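Local coordinates for ESAT-6/WXG100 secretion system protein (Streptococcus gallolyticus, PDB 7JQE) that is EsaA, a subunit of the bacterial type VIIb secretion system, whose extracellular region probably serves in the export of protein toxins, at residues L139-F147 with Y476-Q487; V130-D138 with S171-Q179. All coordinates share one frame; numbering follows the deposited sequence.

Interaction 1 of 2, residues L139-F147 with Y476-Q487; sequences LALDINSYF and YTELTNEIIELQ. With EDO (1,2-ethanediol), chain O; EDO (1,2-ethanediol), chain P; EDO (1,2-ethanediol), chain L.
Tyr476 OH, on helix 462-491, accepts a hydrogen bond from Leu141 N at 2.9 Å with an N-H...O angle of 167°, a nearly straight bond that fixes the phenol end against the loop. A water lies at the ring edge, in its plane, doubtfully close to the same Tyr476 OH, and is weakly bonded to Ala140 N. Leu141 CB also meets the ring edge, 3.6 Å from Tyr476 CE2. One turn on, Thr480 OG1 donates to Tyr476 O, reaching it from the face opposite Thr480 N; Arg127 of helix 102-135 bonds both Thr480 OG1 and Leu141 O, tying helix and loop together a second time. Beyond this polar end the contact is largely apolar. Ile143 and Ile484 pass alongside each other in opposite directions, with Ile143 CB 3.7 Å from Ile484 CG1, and Ile484 CD1 runs on to Tyr146 CB at 3.8 Å. The Phe147 ring, swung out by a near-trans chi1 of -156°, meets the helix obliquely, its CE1 3.7 Å from Gln487 CB. Tyr146 OH bonds Asp162 of helix 152-164. The whole is a connection between two helices, 102-135 and 152-164, laid along a third within a helical bundle.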
loop_
_atom_site.group_PDB
_atom_site.type_symbol
_atom_site.label_atom_id
_atom_site.label_comp_id
_atom_site.label_asym_id
_atom_site.label_seq_id
_atom_site.Cartn_x
_atom_site.Cartn_y
_atom_site.Cartn_z
ATOM N N LEU A 139 23.982 -36.876 -26.497
ATOM C CA LEU A 139 25.057 -37.638 -25.870
ATOM C C LEU A 139 25.648 -38.675 -26.816
ATOM O O LEU A 139 26.848 -38.967 -26.736
ATOM C CB LEU A 139 24.550 -38.306 -24.591
ATOM C CG LEU A 139 24.192 -37.349 -23.449
ATOM C CD1 LEU A 139 23.558 -38.101 -22.293
ATOM C CD2 LEU A 139 25.428 -36.601 -22.984
ATOM N N ALA A 140 24.841 -39.227 -27.716
ATOM C CA ALA A 140 25.272 -40.293 -28.622
ATOM C C ALA A 140 26.096 -41.337 -27.870
ATOM O O ALA A 140 27.270 -41.574 -28.153
ATOM C CB ALA A 140 26.055 -39.734 -29.808
ATOM N N LEU A 141 25.450 -41.953 -26.883
ATOM C CA LEU A 141 26.111 -42.971 -26.079
ATOM C C LEU A 141 26.588 -44.106 -26.974
ATOM O O LEU A 141 25.836 -44.600 -27.818
ATOM C CB LEU A 141 25.156 -43.493 -25.009
ATOM C CG LEU A 141 25.768 -44.348 -23.898
ATOM C CD1 LEU A 141 26.706 -43.509 -23.047
ATOM C CD2 LEU A 141 24.673 -44.972 -23.048
ATOM N N ASP A 142 27.845 -44.510 -26.793
ATOM C CA ASP A 142 28.459 -45.534 -27.633
ATOM C C ASP A 142 28.060 -46.922 -27.138
ATOM O O ASP A 142 28.384 -47.306 -26.008
ATOM C CB ASP A 142 29.978 -45.364 -27.638
ATOM C CG ASP A 142 30.692 -46.524 -28.291
ATOM O OD1 ASP A 142 30.702 -46.596 -29.539
ATOM O OD2 ASP A 142 31.247 -47.366 -27.552
ATOM N N ILE A 143 27.367 -47.680 -27.990
ATOM C CA ILE A 143 26.840 -48.981 -27.585
ATOM C C ILE A 143 27.937 -50.010 -27.354
ATOM O O ILE A 143 27.721 -50.981 -26.621
ATOM C CB ILE A 143 25.848 -49.521 -28.634
ATOM C CG1 ILE A 143 26.586 -49.874 -29.927
ATOM C CG2 ILE A 143 24.745 -48.509 -28.899
ATOM C CD1 ILE A 143 25.761 -50.687 -30.906
ATOM N N ASN A 144 29.113 -49.822 -27.960
ATOM C CA ASN A 144 30.145 -50.857 -27.944
ATOM C C ASN A 144 30.454 -51.359 -26.539
ATOM O O ASN A 144 30.746 -52.545 -26.355
ATOM C CB ASN A 144 31.419 -50.326 -28.604
ATOM C CG ASN A 144 32.651 -51.116 -28.214
ATOM O OD1 ASN A 144 33.014 -52.091 -28.872
ATOM N ND2 ASN A 144 33.307 -50.695 -27.139
ATOM N N SER A 145 30.395 -50.480 -25.537
ATOM C CA SER A 145 30.813 -50.865 -24.192
ATOM C C SER A 145 29.917 -51.945 -23.600
ATOM O O SER A 145 30.370 -52.738 -22.765
ATOM C CB SER A 145 30.831 -49.638 -23.279
ATOM O OG SER A 145 31.171 -49.998 -21.951
ATOM N N TYR A 146 28.649 -51.994 -24.006
ATOM C CA TYR A 146 27.681 -52.924 -23.443
ATOM C C TYR A 146 27.371 -54.086 -24.375
ATOM O O TYR A 146 26.603 -54.977 -23.998
ATOM C CB TYR A 146 26.382 -52.187 -23.096
ATOM C CG TYR A 146 26.591 -50.752 -22.659
ATOM C CD1 TYR A 146 26.616 -49.721 -23.591
ATOM C CD2 TYR A 146 26.763 -50.429 -21.321
ATOM C CE1 TYR A 146 26.810 -48.415 -23.204
ATOM C CE2 TYR A 146 26.960 -49.122 -20.923
ATOM C CZ TYR A 146 26.981 -48.119 -21.868
ATOM O OH TYR A 146 27.176 -46.817 -21.478
ATOM N N PHE A 147 27.949 -54.102 -25.577
ATOM C CA PHE A 147 27.559 -55.092 -26.574
ATOM C C PHE A 147 27.869 -56.511 -26.115
ATOM O O PHE A 147 27.185 -57.457 -26.523
ATOM C CB PHE A 147 28.258 -54.787 -27.901
ATOM C CG PHE A 147 27.548 -55.335 -29.107
ATOM C CD1 PHE A 147 26.400 -54.722 -29.587
ATOM C CD2 PHE A 147 28.035 -56.452 -29.770
ATOM C CE1 PHE A 147 25.742 -55.216 -30.698
ATOM C CE2 PHE A 147 27.383 -56.954 -30.885
ATOM C CZ PHE A 147 26.234 -56.336 -31.350
ATOM N N TYR A 476 15.962 -43.093 -23.050
ATOM C CA TYR A 476 17.254 -43.249 -23.710
ATOM C C TYR A 476 17.826 -44.645 -23.481
ATOM O O TYR A 476 18.368 -45.263 -24.406
ATOM C CB TYR A 476 18.228 -42.173 -23.222
ATOM C CG TYR A 476 19.404 -41.961 -24.150
ATOM C CD1 TYR A 476 19.333 -41.047 -25.195
ATOM C CD2 TYR A 476 20.578 -42.687 -23.994
ATOM C CE1 TYR A 476 20.401 -40.857 -26.056
ATOM C CE2 TYR A 476 21.653 -42.506 -24.851
ATOM C CZ TYR A 476 21.560 -41.591 -25.880
ATOM O OH TYR A 476 22.626 -41.412 -26.734
ATOM N N THR A 477 17.706 -45.163 -22.257
ATOM C CA THR A 477 18.222 -46.498 -21.963
ATOM C C THR A 477 17.560 -47.545 -22.850
ATOM O O THR A 477 18.240 -48.371 -23.472
ATOM C CB THR A 477 18.007 -46.835 -20.485
ATOM O OG1 THR A 477 18.714 -45.897 -19.667
ATOM C CG2 THR A 477 18.514 -48.231 -20.182
ATOM N N GLU A 478 16.228 -47.516 -22.928
ATOM C CA GLU A 478 15.511 -48.525 -23.701
ATOM C C GLU A 478 15.828 -48.417 -25.187
ATOM O O GLU A 478 15.915 -49.435 -25.885
ATOM C CB GLU A 478 14.007 -48.401 -23.449
ATOM C CG GLU A 478 13.609 -48.760 -22.028
ATOM C CD GLU A 478 12.124 -48.600 -21.768
ATOM O OE1 GLU A 478 11.407 -48.119 -22.670
ATOM O OE2 GLU A 478 11.674 -48.954 -20.656
ATOM N N LEU A 479 16.007 -47.194 -25.693
ATOM C CA LEU A 479 16.368 -47.032 -27.097
ATOM C C LEU A 479 17.787 -47.518 -27.363
ATOM O O LEU A 479 18.053 -48.120 -28.410
ATOM C CB LEU A 479 16.210 -45.574 -27.517
ATOM C CG LEU A 479 14.773 -45.054 -27.556
ATOM C CD1 LEU A 479 14.749 -43.536 -27.417
ATOM C CD2 LEU A 479 14.089 -45.491 -28.838
ATOM N N THR A 480 18.712 -47.263 -26.435
ATOM C CA THR A 480 20.064 -47.790 -26.596
ATOM C C THR A 480 20.060 -49.313 -26.555
ATOM O O THR A 480 20.714 -49.967 -27.374
ATOM C CB THR A 480 20.988 -47.229 -25.516
ATOM O OG1 THR A 480 21.146 -45.820 -25.704
ATOM C CG2 THR A 480 22.356 -47.892 -25.599
ATOM N N ASN A 481 19.318 -49.895 -25.611
ATOM C CA ASN A 481 19.233 -51.346 -25.526
ATOM C C ASN A 481 18.637 -51.940 -26.795
ATOM O O ASN A 481 19.036 -53.028 -27.228
ATOM C CB ASN A 481 18.408 -51.749 -24.305
ATOM C CG ASN A 481 18.345 -53.249 -24.122
ATOM O OD1 ASN A 481 19.281 -53.862 -23.610
ATOM N ND2 ASN A 481 17.241 -53.851 -24.544
ATOM N N GLU A 482 17.677 -51.241 -27.406
ATOM C CA GLU A 482 17.069 -51.743 -28.633
ATOM C C GLU A 482 18.053 -51.697 -29.795
ATOM O O GLU A 482 18.096 -52.620 -30.620
ATOM C CB GLU A 482 15.802 -50.946 -28.951
ATOM C CG GLU A 482 14.658 -51.206 -27.973
ATOM C CD GLU A 482 13.794 -49.981 -27.728
ATOM O OE1 GLU A 482 14.029 -48.942 -28.376
ATOM O OE2 GLU A 482 12.880 -50.055 -26.881
ATOM N N ILE A 483 18.865 -50.639 -29.869
ATOM C CA ILE A 483 19.899 -50.572 -30.899
ATOM C C ILE A 483 20.862 -51.745 -30.766
ATOM O O ILE A 483 21.267 -52.355 -31.762
ATOM C CB ILE A 483 20.638 -49.224 -30.826
ATOM C CG1 ILE A 483 19.654 -48.066 -31.011
ATOM C CG2 ILE A 483 21.746 -49.169 -31.865
ATOM C CD1 ILE A 483 20.292 -46.704 -30.919
ATOM N N ILE A 484 21.248 -52.075 -29.533
ATOM C CA ILE A 484 22.167 -53.186 -29.310
ATOM C C ILE A 484 21.559 -54.484 -29.823
ATOM O O ILE A 484 22.222 -55.277 -30.503
ATOM C CB ILE A 484 22.537 -53.283 -27.820
ATOM C CG1 ILE A 484 23.454 -52.124 -27.423
ATOM C CG2 ILE A 484 23.179 -54.622 -27.509
ATOM C CD1 ILE A 484 23.815 -52.098 -25.949
ATOM N N GLU A 485 20.282 -54.716 -29.514
ATOM C CA GLU A 485 19.639 -55.946 -29.963
ATOM C C GLU A 485 19.481 -55.972 -31.480
ATOM O O GLU A 485 19.658 -57.022 -32.108
ATOM C CB GLU A 485 18.290 -56.119 -29.269
ATOM C CG GLU A 485 18.406 -56.667 -27.857
ATOM C CD GLU A 485 17.073 -56.716 -27.134
ATOM O OE1 GLU A 485 16.067 -56.235 -27.699
ATOM O OE2 GLU A 485 17.032 -57.235 -25.999
ATOM N N LEU A 486 19.158 -54.828 -32.088
ATOM C CA LEU A 486 19.030 -54.791 -33.542
ATOM C C LEU A 486 20.368 -55.067 -34.219
ATOM O O LEU A 486 20.433 -55.824 -35.194
ATOM C CB LEU A 486 18.462 -53.445 -33.993
ATOM C CG LEU A 486 18.209 -53.285 -35.495
ATOM C CD1 LEU A 486 17.378 -54.436 -36.038
ATOM C CD2 LEU A 486 17.526 -51.958 -35.781
ATOM N N GLN A 487 21.450 -54.469 -33.715
ATOM C CA GLN A 487 22.771 -54.766 -34.264
ATOM C C GLN A 487 23.132 -56.231 -34.069
ATOM O O GLN A 487 23.736 -56.851 -34.952
ATOM C CB GLN A 487 23.830 -53.870 -33.624
ATOM C CG GLN A 487 24.307 -52.745 -34.523
ATOM C CD GLN A 487 25.209 -53.231 -35.636
ATOM O OE1 GLN A 487 26.367 -53.573 -35.403
ATOM N NE2 GLN A 487 24.684 -53.268 -36.856
HETATM C C1 EDO O . 34.933 -55.130 -28.578
HETATM O O1 EDO O . 33.743 -54.646 -27.943
HETATM C C2 EDO O . 35.982 -55.464 -27.521
HETATM O O2 EDO O . 37.237 -55.748 -28.151
HETATM C C1 EDO P . 34.360 -50.923 -32.858
HETATM O O1 EDO P . 34.488 -50.212 -31.620
HETATM C C2 EDO P . 34.481 -52.425 -32.613
HETATM O O2 EDO P . 33.377 -52.897 -31.832
HETATM C C1 EDO L . 31.342 -48.729 -17.945
HETATM O O1 EDO L . 30.903 -48.579 -19.300
HETATM C C2 EDO L . 31.208 -50.188 -17.525
HETATM O O2 EDO L . 31.680 -50.344 -16.181
HETATM O O HOH W 1 21.767 -40.202 -28.763
#

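Interaction 2 of 2, residues V130-D138 with S171-Q179; sequences VSNQYFNSD and SVKSALANQ
A helix C-terminus packed across a second helix defines this contact: the last turn of helix 102-135 meets helix 169-179 almost perpendicularly, the axes of 130-135 and 171-179 lying at 97° with a closest approach of 7.6 Å. The small Ala175 sits at the crossing, consistent with the short axis separation. Its CB rests 3.3 Å from both Gln133 O and Tyr134 O, so a methyl group meets carbonyls of the helix end. Val172 lies beside the same turn, its CA 3.7 Å from Tyr134 O, while Val172 CG2 approaches the edge of the Phe135 ring at 4.3 Å from CD1. Asn136 leaves the helix with positive phi (79°), and its CB points toward helix 169-179, lying 3.6 Å from Ser171 O, while Asn136 ND2 is 3.5 Å from Ser174 CB. The Asn136 and Asn178 side chains cross at about a right angle, their amide planes 51° apart; Asn136 OD1 and Asn178 ND2 come to 3.1 Å at an angle too poor for a hydrogen bond. No clear hydrogen bond joins the two segments; within the first, Ser131 OG donates to Ser137 O and holds the chain as it turns back past the helix end. Helix 462-491 flanks the crossing, with Phe468 meeting both the Tyr134 ring and Val172, and Tyr134 OH is hydrogen-bonded to Gln133 of the second subunit, placing this helix end beside the subunit interface.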
loop_
_atom_site.group_PDB
_atom_site.type_symbol
_atom_site.label_atom_id
_atom_site.label_comp_id
_atom_site.label_asym_id
_atom_site.label_seq_id
_atom_site.Cartn_x
_atom_site.Cartn_y
_atom_site.Cartn_z
ATOM N N VAL A 130 15.425 -37.772 -28.722
ATOM C CA VAL A 130 15.083 -37.976 -27.317
ATOM C C VAL A 130 16.136 -37.341 -26.418
ATOM O O VAL A 130 15.813 -36.752 -25.378
ATOM C CB VAL A 130 14.903 -39.476 -27.014
ATOM C CG1 VAL A 130 14.985 -39.735 -25.519
ATOM C CG2 VAL A 130 13.572 -39.973 -27.565
ATOM N N SER A 131 17.410 -37.428 -26.814
ATOM C CA SER A 131 18.479 -36.871 -25.989
ATOM C C SER A 131 18.420 -35.348 -25.955
ATOM O O SER A 131 18.703 -34.732 -24.918
ATOM C CB SER A 131 19.836 -37.345 -26.503
ATOM O OG SER A 131 20.888 -36.934 -25.644
ATOM N N ASN A 132 18.063 -34.720 -27.079
ATOM C CA ASN A 132 17.967 -33.264 -27.112
ATOM C C ASN A 132 16.808 -32.764 -26.260
ATOM O O ASN A 132 16.924 -31.734 -25.592
ATOM C CB ASN A 132 17.822 -32.780 -28.555
ATOM C CG ASN A 132 19.146 -32.731 -29.291
ATOM O OD1 ASN A 132 20.139 -32.217 -28.773
ATOM N ND2 ASN A 132 19.169 -33.270 -30.507
ATOM N N GLN A 133 15.683 -33.481 -26.265
ATOM C CA GLN A 133 14.519 -33.049 -25.498
ATOM C C GLN A 133 14.821 -33.014 -24.003
ATOM O O GLN A 133 14.514 -32.030 -23.320
ATOM C CB GLN A 133 13.332 -33.976 -25.777
ATOM C CG GLN A 133 12.621 -33.736 -27.100
ATOM C CD GLN A 133 11.646 -32.575 -27.034
ATOM O OE1 GLN A 133 10.578 -32.678 -26.425
ATOM N NE2 GLN A 133 12.010 -31.458 -27.655
ATOM N N TYR A 134 15.424 -34.082 -23.479
ATOM C CA TYR A 134 15.551 -34.275 -22.039
ATOM C C TYR A 134 16.903 -33.865 -21.478
ATOM O O TYR A 134 16.972 -33.430 -20.323
ATOM C CB TYR A 134 15.296 -35.740 -21.673
ATOM C CG TYR A 134 13.877 -36.204 -21.914
ATOM C CD1 TYR A 134 13.479 -36.675 -23.160
ATOM C CD2 TYR A 134 12.935 -36.180 -20.894
ATOM C CE1 TYR A 134 12.180 -37.104 -23.384
ATOM C CE2 TYR A 134 11.635 -36.605 -21.108
ATOM C CZ TYR A 134 11.262 -37.070 -22.353
ATOM O OH TYR A 134 9.969 -37.496 -22.565
ATOM N N PHE A 135 17.975 -33.985 -22.253
ATOM C CA PHE A 135 19.314 -33.714 -21.755
ATOM C C PHE A 135 19.911 -32.424 -22.291
ATOM O O PHE A 135 20.951 -31.988 -21.785
ATOM C CB PHE A 135 20.252 -34.885 -22.094
ATOM C CG PHE A 135 19.789 -36.211 -21.553
ATOM C CD1 PHE A 135 19.105 -36.284 -20.349
ATOM C CD2 PHE A 135 20.030 -37.386 -22.253
ATOM C CE1 PHE A 135 18.676 -37.505 -19.851
ATOM C CE2 PHE A 135 19.605 -38.606 -21.761
ATOM C CZ PHE A 135 18.927 -38.666 -20.560
ATOM N N ASN A 136 19.299 -31.813 -23.303
ATOM C CA ASN A 136 19.677 -30.528 -23.881
ATOM C C ASN A 136 20.862 -30.656 -24.831
ATOM O O ASN A 136 21.319 -29.638 -25.360
ATOM C CB ASN A 136 20.000 -29.473 -22.811
ATOM C CG ASN A 136 19.829 -28.058 -23.321
ATOM O OD1 ASN A 136 19.016 -27.800 -24.210
ATOM N ND2 ASN A 136 20.598 -27.131 -22.760
ATOM N N SER A 137 21.378 -31.860 -25.061
ATOM C CA SER A 137 22.399 -32.098 -26.073
ATOM C C SER A 137 22.188 -33.500 -26.634
ATOM O O SER A 137 21.205 -34.174 -26.311
ATOM C CB SER A 137 23.806 -31.912 -25.491
ATOM O OG SER A 137 24.108 -32.932 -24.557
ATOM N N ASP A 138 23.111 -33.942 -27.480
ATOM C CA ASP A 138 23.067 -35.275 -28.079
ATOM C C ASP A 138 24.244 -36.074 -27.531
ATOM O O ASP A 138 25.366 -35.972 -28.034
ATOM C CB ASP A 138 23.106 -35.194 -29.602
ATOM C CG ASP A 138 23.068 -36.563 -30.264
ATOM O OD1 ASP A 138 22.928 -37.575 -29.544
ATOM O OD2 ASP A 138 23.179 -36.627 -31.508
ATOM N N SER A 171 21.921 -29.466 -16.881
ATOM C CA SER A 171 21.540 -29.678 -18.273
ATOM C C SER A 171 20.071 -30.057 -18.384
ATOM O O SER A 171 19.352 -29.543 -19.250
ATOM C CB SER A 171 22.429 -30.749 -18.899
ATOM O OG SER A 171 23.795 -30.385 -18.800
ATOM N N VAL A 172 19.600 -30.944 -17.505
ATOM C CA VAL A 172 18.190 -31.321 -17.518
ATOM C C VAL A 172 17.315 -30.114 -17.203
ATOM O O VAL A 172 16.244 -29.931 -17.795
ATOM C CB VAL A 172 17.936 -32.477 -16.533
ATOM C CG1 VAL A 172 16.463 -32.849 -16.518
ATOM C CG2 VAL A 172 18.794 -33.684 -16.897
ATOM N N LYS A 173 17.756 -29.271 -16.265
ATOM C CA LYS A 173 16.974 -28.087 -15.925
ATOM C C LYS A 173 16.827 -27.168 -17.132
ATOM O O LYS A 173 15.738 -26.642 -17.394
ATOM C CB LYS A 173 17.617 -27.351 -14.750
ATOM C CG LYS A 173 16.740 -26.279 -14.130
ATOM C CD LYS A 173 17.363 -25.715 -12.858
ATOM C CE LYS A 173 16.385 -24.811 -12.108
ATOM N NZ LYS A 173 16.992 -24.239 -10.873
ATOM N N SER A 174 17.911 -26.976 -17.890
ATOM C CA SER A 174 17.826 -26.175 -19.107
ATOM C C SER A 174 16.895 -26.821 -20.126
ATOM O O SER A 174 16.138 -26.127 -20.818
ATOM C CB SER A 174 19.217 -25.978 -19.704
ATOM O OG SER A 174 20.147 -25.568 -18.718
ATOM N N ALA A 175 16.934 -28.151 -20.234
ATOM C CA ALA A 175 16.055 -28.831 -21.181
ATOM C C ALA A 175 14.595 -28.699 -20.765
ATOM O O ALA A 175 13.720 -28.494 -21.614
ATOM C CB ALA A 175 16.452 -30.304 -21.315
ATOM N N LEU A 176 14.311 -28.811 -19.467
ATOM C CA LEU A 176 12.939 -28.623 -19.006
ATOM C C LEU A 176 12.485 -27.184 -19.220
ATOM O O LEU A 176 11.343 -26.942 -19.628
ATOM C CB LEU A 176 12.820 -29.017 -17.534
ATOM C CG LEU A 176 11.415 -28.978 -16.934
ATOM C CD1 LEU A 176 10.490 -29.962 -17.647
ATOM C CD2 LEU A 176 11.460 -29.249 -15.434
ATOM N N ALA A 177 13.369 -26.217 -18.960
ATOM C CA ALA A 177 13.035 -24.820 -19.222
ATOM C C ALA A 177 12.682 -24.604 -20.689
ATOM O O ALA A 177 11.742 -23.865 -21.006
ATOM C CB ALA A 177 14.195 -23.915 -18.807
ATOM N N ASN A 178 13.417 -25.248 -21.603
ATOM C CA ASN A 178 13.133 -25.078 -23.026
ATOM C C ASN A 178 11.721 -25.526 -23.373
ATOM O O ASN A 178 11.134 -25.031 -24.341
ATOM C CB ASN A 178 14.150 -25.846 -23.868
ATOM C CG ASN A 178 15.502 -25.165 -23.909
ATOM O OD1 ASN A 178 15.593 -23.943 -23.812
ATOM N ND2 ASN A 178 16.560 -25.953 -24.052
ATOM N N GLN A 179 11.161 -26.456 -22.601
ATOM C CA GLN A 179 9.808 -26.929 -22.867
ATOM C C GLN A 179 8.744 -25.930 -22.434
ATOM O O GLN A 179 7.604 -26.022 -22.897
ATOM C CB GLN A 179 9.574 -28.270 -22.168
ATOM C CG GLN A 179 10.617 -29.333 -22.490
ATOM C CD GLN A 179 10.572 -29.777 -23.940
ATOM O OE1 GLN A 179 9.620 -30.426 -24.374
ATOM N NE2 GLN A 179 11.602 -29.418 -24.699
#

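The segments of interactions 1 and 2 alternate along the chain, with residues 130-138 running directly into 139-147, and their centres are 20 Å apart. They meet where Leu139 N probably bonds Ser131 OG and where Tyr476 CE1 packs on Ser131 CB. Both are partly buried, but interaction 1 buries more surface between its segments, 510 against 385 Å². It rests on a straight hydrogen bond plus branched and aromatic side chains of a loop packed on a long helix; interaction 2 relies on close approach of an alanine to backbone carbonyls, without a clear bond across. Helix 462-491 takes part in the first and flanks the second. Both also lie within reach of the second subunit.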